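Endoglucanase (Clostridium thermocellum, PDB 2E4T) hydrolyses internal beta-1,4-glucosidic linkages of cellulose and xyloglucan, this chain being the family 44 glycoside hydrolase part of a longer multidomain cellulase. Local coordinates at residues K41-N46 / T91-K96; P314-L317 / T321-E324. One frame throughout, in Å; residues are numbered along the deposited sequence.

Contact 1 (K41-N46 / T91-K96); sequences KRFGGN and TTFHDK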
loop_
_atom_site.group_PDB
_atom_site.type_symbol
_atom_site.label_atom_id
_atom_site.label_comp_id
_atom_site.label_asym_id
_atom_site.label_seq_id
_atom_site.Cartn_x
_atom_site.Cartn_y
_atom_site.Cartn_z
ATOM N N LYS A 41 -0.937 -4.125 8.044
ATOM C CA LYS A 41 -2.373 -3.877 8.007
ATOM C C LYS A 41 -2.605 -2.378 8.112
ATOM O O LYS A 41 -2.093 -1.730 9.034
ATOM C CB LYS A 41 -3.097 -4.593 9.162
ATOM C CG LYS A 41 -3.285 -6.075 8.944
ATOM C CD LYS A 41 -4.093 -6.457 7.692
ATOM C CE LYS A 41 -5.460 -5.823 7.568
ATOM N NZ LYS A 41 -6.412 -6.259 8.649
ATOM N N ARG A 42 -3.412 -1.853 7.181
ATOM C CA ARG A 42 -3.811 -0.445 7.192
ATOM C C ARG A 42 -5.289 -0.325 7.542
ATOM O O ARG A 42 -6.130 -0.976 6.921
ATOM C CB ARG A 42 -3.581 0.173 5.803
ATOM C CG ARG A 42 -4.176 1.586 5.666
ATOM C CD ARG A 42 -3.737 2.186 4.355
ATOM N NE ARG A 42 -4.253 3.517 4.073
ATOM C CZ ARG A 42 -5.278 3.800 3.281
ATOM N NH1 ARG A 42 -6.086 2.860 2.821
ATOM N NH2 ARG A 42 -5.437 5.102 2.952
ATOM N N PHE A 43 -5.541 0.547 8.555
ATOM C CA PHE A 43 -6.883 1.020 8.884
ATOM C C PHE A 43 -7.037 2.359 8.172
ATOM O O PHE A 43 -6.426 3.348 8.605
ATOM C CB PHE A 43 -6.985 1.180 10.410
ATOM C CG PHE A 43 -8.257 1.829 10.882
ATOM C CD1 PHE A 43 -9.467 1.101 10.906
ATOM C CD2 PHE A 43 -8.264 3.143 11.345
ATOM C CE1 PHE A 43 -10.652 1.689 11.354
ATOM C CE2 PHE A 43 -9.464 3.725 11.853
ATOM C CZ PHE A 43 -10.621 2.986 11.844
ATOM N N GLY A 44 -7.718 2.357 7.021
ATOM C CA GLY A 44 -7.738 3.544 6.195
ATOM C C GLY A 44 -8.889 3.479 5.223
ATOM O O GLY A 44 -9.752 2.602 5.284
ATOM N N GLY A 45 -8.898 4.435 4.278
ATOM C CA GLY A 45 -9.962 4.539 3.324
ATOM C C GLY A 45 -11.101 5.445 3.807
ATOM O O GLY A 45 -11.019 6.073 4.874
ATOM N N ASN A 46 -12.150 5.527 2.986
ATOM C CA ASN A 46 -13.140 6.598 3.153
ATOM C C ASN A 46 -13.763 6.611 4.555
ATOM O O ASN A 46 -14.006 7.715 5.096
ATOM C CB ASN A 46 -14.263 6.421 2.136
ATOM C CG ASN A 46 -13.809 6.703 0.734
ATOM O OD1 ASN A 46 -12.731 7.296 0.519
ATOM N ND2 ASN A 46 -14.658 6.361 -0.261
ATOM N N THR A 91 -8.424 -0.731 18.427
ATOM C CA THR A 91 -7.748 -1.739 19.223
ATOM C C THR A 91 -8.165 -3.153 18.785
ATOM O O THR A 91 -7.319 -4.080 18.815
ATOM C CB THR A 91 -7.958 -1.514 20.722
ATOM O OG1 THR A 91 -9.357 -1.656 21.066
ATOM C CG2 THR A 91 -7.461 -0.143 21.157
ATOM N N THR A 92 -9.405 -3.353 18.323
ATOM C CA THR A 92 -9.726 -4.656 17.741
ATOM C C THR A 92 -8.898 -4.884 16.473
ATOM O O THR A 92 -8.348 -5.976 16.253
ATOM C CB THR A 92 -11.249 -4.775 17.420
ATOM O OG1 THR A 92 -11.970 -4.636 18.653
ATOM C CG2 THR A 92 -11.589 -6.085 16.789
ATOM N N PHE A 93 -8.766 -3.834 15.651
ATOM C CA PHE A 93 -8.023 -3.959 14.410
ATOM C C PHE A 93 -6.559 -4.327 14.695
ATOM O O PHE A 93 -5.995 -5.258 14.061
ATOM C CB PHE A 93 -8.092 -2.592 13.679
ATOM C CG PHE A 93 -7.494 -2.615 12.313
ATOM C CD1 PHE A 93 -8.290 -2.829 11.201
ATOM C CD2 PHE A 93 -6.115 -2.362 12.111
ATOM C CE1 PHE A 93 -7.714 -2.860 9.903
ATOM C CE2 PHE A 93 -5.553 -2.367 10.848
ATOM C CZ PHE A 93 -6.357 -2.635 9.752
ATOM N N HIS A 94 -5.922 -3.625 15.636
ATOM C CA HIS A 94 -4.543 -3.913 15.971
ATOM C C HIS A 94 -4.394 -5.246 16.699
ATOM O O HIS A 94 -3.440 -6.004 16.458
ATOM C CB HIS A 94 -3.924 -2.754 16.728
ATOM C CG HIS A 94 -2.443 -2.903 16.950
ATOM N ND1 HIS A 94 -1.543 -3.187 15.914
ATOM C CD2 HIS A 94 -1.725 -2.766 18.096
ATOM C CE1 HIS A 94 -0.329 -3.207 16.457
ATOM N NE2 HIS A 94 -0.413 -2.956 17.770
ATOM N N ASP A 95 -5.329 -5.549 17.612
ATOM C CA ASP A 95 -5.251 -6.852 18.298
ATOM C C ASP A 95 -5.313 -7.985 17.257
ATOM O O ASP A 95 -4.575 -8.994 17.394
ATOM C CB ASP A 95 -6.403 -7.029 19.279
ATOM C CG ASP A 95 -6.318 -6.177 20.517
ATOM O OD1 ASP A 95 -5.251 -5.595 20.802
ATOM O OD2 ASP A 95 -7.344 -6.175 21.269
ATOM N N LYS A 96 -6.199 -7.863 16.263
ATOM C CA LYS A 96 -6.276 -8.903 15.231
ATOM C C LYS A 96 -4.939 -8.978 14.481
ATOM O O LYS A 96 -4.414 -10.103 14.241
ATOM C CB LYS A 96 -7.405 -8.618 14.258
ATOM C CG LYS A 96 -8.797 -9.016 14.797
ATOM C CD LYS A 96 -9.880 -8.656 13.790
ATOM C CE LYS A 96 -11.188 -9.352 14.069
ATOM N NZ LYS A 96 -12.197 -9.016 13.010
HETATM O O HOH W 1 -6.710 -6.148 11.507
#

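Contact 2 (P314-L317 / T321-E324); sequences PRTL and TYIE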
loop_
_atom_site.group_PDB
_atom_site.type_symbol
_atom_site.label_atom_id
_atom_site.label_comp_id
_atom_site.label_asym_id
_atom_site.label_seq_id
_atom_site.Cartn_x
_atom_site.Cartn_y
_atom_site.Cartn_z
ATOM N N PRO A 314 1.920 -3.712 -14.694
ATOM C CA PRO A 314 2.913 -3.409 -13.652
ATOM C C PRO A 314 4.166 -2.690 -14.236
ATOM O O PRO A 314 4.862 -2.006 -13.477
ATOM C CB PRO A 314 3.262 -4.781 -13.061
ATOM C CG PRO A 314 1.971 -5.558 -13.261
ATOM C CD PRO A 314 1.503 -5.137 -14.641
ATOM N N ARG A 315 4.433 -2.840 -15.525
ATOM C CA ARG A 315 5.578 -2.157 -16.116
ATOM C C ARG A 315 5.464 -0.641 -16.033
ATOM O O ARG A 315 6.495 0.045 -16.055
ATOM C CB ARG A 315 5.794 -2.673 -17.541
ATOM C CG ARG A 315 6.295 -4.088 -17.559
ATOM C CD ARG A 315 6.223 -4.726 -18.945
ATOM N NE ARG A 315 7.092 -3.974 -19.870
ATOM C CZ ARG A 315 7.019 -4.112 -21.195
ATOM N NH1 ARG A 315 6.131 -4.958 -21.763
ATOM N NH2 ARG A 315 7.832 -3.362 -21.948
ATOM N N THR A 316 4.250 -0.085 -15.954
ATOM C CA THR A 316 4.156 1.376 -15.784
ATOM C C THR A 316 4.810 1.840 -14.480
ATOM O O THR A 316 5.183 3.002 -14.344
ATOM C CB THR A 316 2.674 1.795 -15.847
ATOM O OG1 THR A 316 2.216 1.391 -17.130
ATOM C CG2 THR A 316 2.457 3.255 -15.586
ATOM N N LEU A 317 4.918 0.914 -13.502
ATOM C CA LEU A 317 5.571 1.257 -12.256
ATOM C C LEU A 317 7.069 1.579 -12.429
ATOM O O LEU A 317 7.601 2.380 -11.659
ATOM C CB LEU A 317 5.424 0.136 -11.230
ATOM C CG LEU A 317 3.987 -0.156 -10.800
ATOM C CD1 LEU A 317 3.926 -1.431 -9.941
ATOM C CD2 LEU A 317 3.385 1.015 -10.013
ATOM N N THR A 321 10.377 1.970 -21.016
ATOM C CA THR A 321 10.002 1.654 -22.379
ATOM C C THR A 321 8.513 1.345 -22.541
ATOM O O THR A 321 8.051 1.165 -23.682
ATOM C CB THR A 321 10.804 0.439 -22.913
ATOM O OG1 THR A 321 10.358 -0.783 -22.302
ATOM C CG2 THR A 321 12.329 0.620 -22.715
ATOM N N TYR A 322 7.773 1.233 -21.437
ATOM C CA TYR A 322 6.381 0.785 -21.526
ATOM C C TYR A 322 5.387 1.944 -21.427
ATOM O O TYR A 322 5.336 2.656 -20.413
ATOM C CB TYR A 322 6.103 -0.254 -20.389
ATOM C CG TYR A 322 4.721 -0.813 -20.561
ATOM C CD1 TYR A 322 4.446 -1.654 -21.633
ATOM C CD2 TYR A 322 3.685 -0.492 -19.675
ATOM C CE1 TYR A 322 3.177 -2.145 -21.829
ATOM C CE2 TYR A 322 2.408 -0.970 -19.881
ATOM C CZ TYR A 322 2.165 -1.786 -20.955
ATOM O OH TYR A 322 0.875 -2.232 -21.138
ATOM N N ILE A 323 4.548 2.100 -22.466
ATOM C CA ILE A 323 3.511 3.134 -22.527
ATOM C C ILE A 323 2.156 2.405 -22.563
ATOM O O ILE A 323 1.728 1.847 -23.569
ATOM C CB ILE A 323 3.652 3.995 -23.766
ATOM C CG1 ILE A 323 5.047 4.666 -23.826
ATOM C CG2 ILE A 323 2.558 5.054 -23.763
ATOM C CD1 ILE A 323 5.397 5.504 -22.591
ATOM N N GLU A 324 1.469 2.451 -21.445
ATOM C CA GLU A 324 0.180 1.837 -21.316
ATOM C C GLU A 324 -0.883 2.597 -22.125
ATOM O O GLU A 324 -0.709 3.758 -22.467
ATOM C CB GLU A 324 -0.243 1.738 -19.828
ATOM C CG GLU A 324 -0.556 3.071 -19.200
ATOM C CD GLU A 324 -0.932 2.946 -17.751
ATOM O OE1 GLU A 324 -0.431 1.986 -17.082
ATOM O OE2 GLU A 324 -1.702 3.830 -17.235
HETATM O O HOH W 2 2.896 3.267 -19.109
#

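Contact 1 (K41-N46 / T91-K96)
Lys41 to Phe43, the end of strand 40-43, run almost exactly antiparallel (176°) to helical residues 91-96, with the two axes 9.7 Å apart. Phe93 bridges this gap: with CG anti to the backbone N (chi1 -174°), its ring is thrown from the helix onto the strand. Phe43 CB sits over one ring face, 3.8 Å from the centroid, in a CH-pi contact. The Phe43 ring turns its edge toward this face in a T-shaped pair, with centroids 5.6 Å apart and planes at 64°. Phe93 CZ meets the strand backbone 3.3 Å from Arg42 O, which approaches the ring obliquely, while Lys41 O and Arg42 N lie at the ring edge. Lys41 brings CB to 3.7 Å from Phe93 CE2, then bends at chi2, chi3 and chi4 so that NZ doubles back toward the helix. There NZ donates to a water (2.9 Å) that in turn donates to Phe93 O (2.8 Å), and this water lies over the ring face opposite Phe43 CB. Lys41 NZ also bonds a glycerol, probably from the crystallisation liquor. Helix 88-99 connects strand 40-43 to its parallel neighbour 104-109, where Phe93 packs on Ile107, in a beta-alpha-beta crossover of the TIM barrel.

Contact 2 (P314-L317 / T321-E324)
Thr316 OG1 is gripped from two directions, donating to Glu324 OE1 at 2.7 Å and accepting from a water at 2.8 Å. The hydroxyl meets the carboxylate from above, 40° out of its plane. Glu324 reaches it with CG between the backbone N and the carbonyl carbon (chi1 70°) and an extended chain beyond, while OE2 is taken by Ser326 OG. The same water donates to Tyr322 O (2.8 Å) and accepts from Glu324 N (2.9 Å), so three bonds fix it as a bridge from the threonine to the backbone of the facing segment. Residues 314-317 have helical backbone angles, and Leu317 N bonds Pro314 O, giving a single turn within the long connection between barrel strands 279-284 and 354-360. Thr316 and Leu317 touch Trp284 of strand 279-284, and Pro314 rests against helix 368-384. Tyr322 packs against the turn: its ring presents an edge to Thr316 OG1, which lies in the ring plane 3.5 Å from CD2. Arg315 crosses the same tyrosine at about a right angle, its CB 3.7 Å from Tyr322 CG, and it bends at chi3, which brings one face of its guanidinium up to Tyr322 CD1. That carbon stands over the guanidinium centre, 3.6 Å from Arg315 CZ, but the two planes are 42° apart. The guanidinium is held by a salt bridge from NE to Asp319 and a hydrogen bond from NH1 to Gln312; Asp319 also binds Thr321 OG1, which lies at the guanidinium edge.

From the N terminus the chain first contributes strand 8-22 to the mixed beta sheet, then enters the barrel. Contact 1 comes first, closing a loop of 44 residues between strand 40-43 and helix 88-99. Contact 2 follows far downstream, joining two pieces of one loop with three residues between them, in the connection before helix 327-331. The two neither nest nor cross; they lie in series on opposite sides of the chain's centre, about 16 Å apart at their nearest atoms. Contact 1 ties a helix to the barrel wall, where Arg42 NH1 is bonded to Asn31 and also forms a salt bridge with Glu359 of strand 354-360. Contact 2 folds a loop against the barrel and, through Arg315 on Ile429, touches the C-terminal beta region.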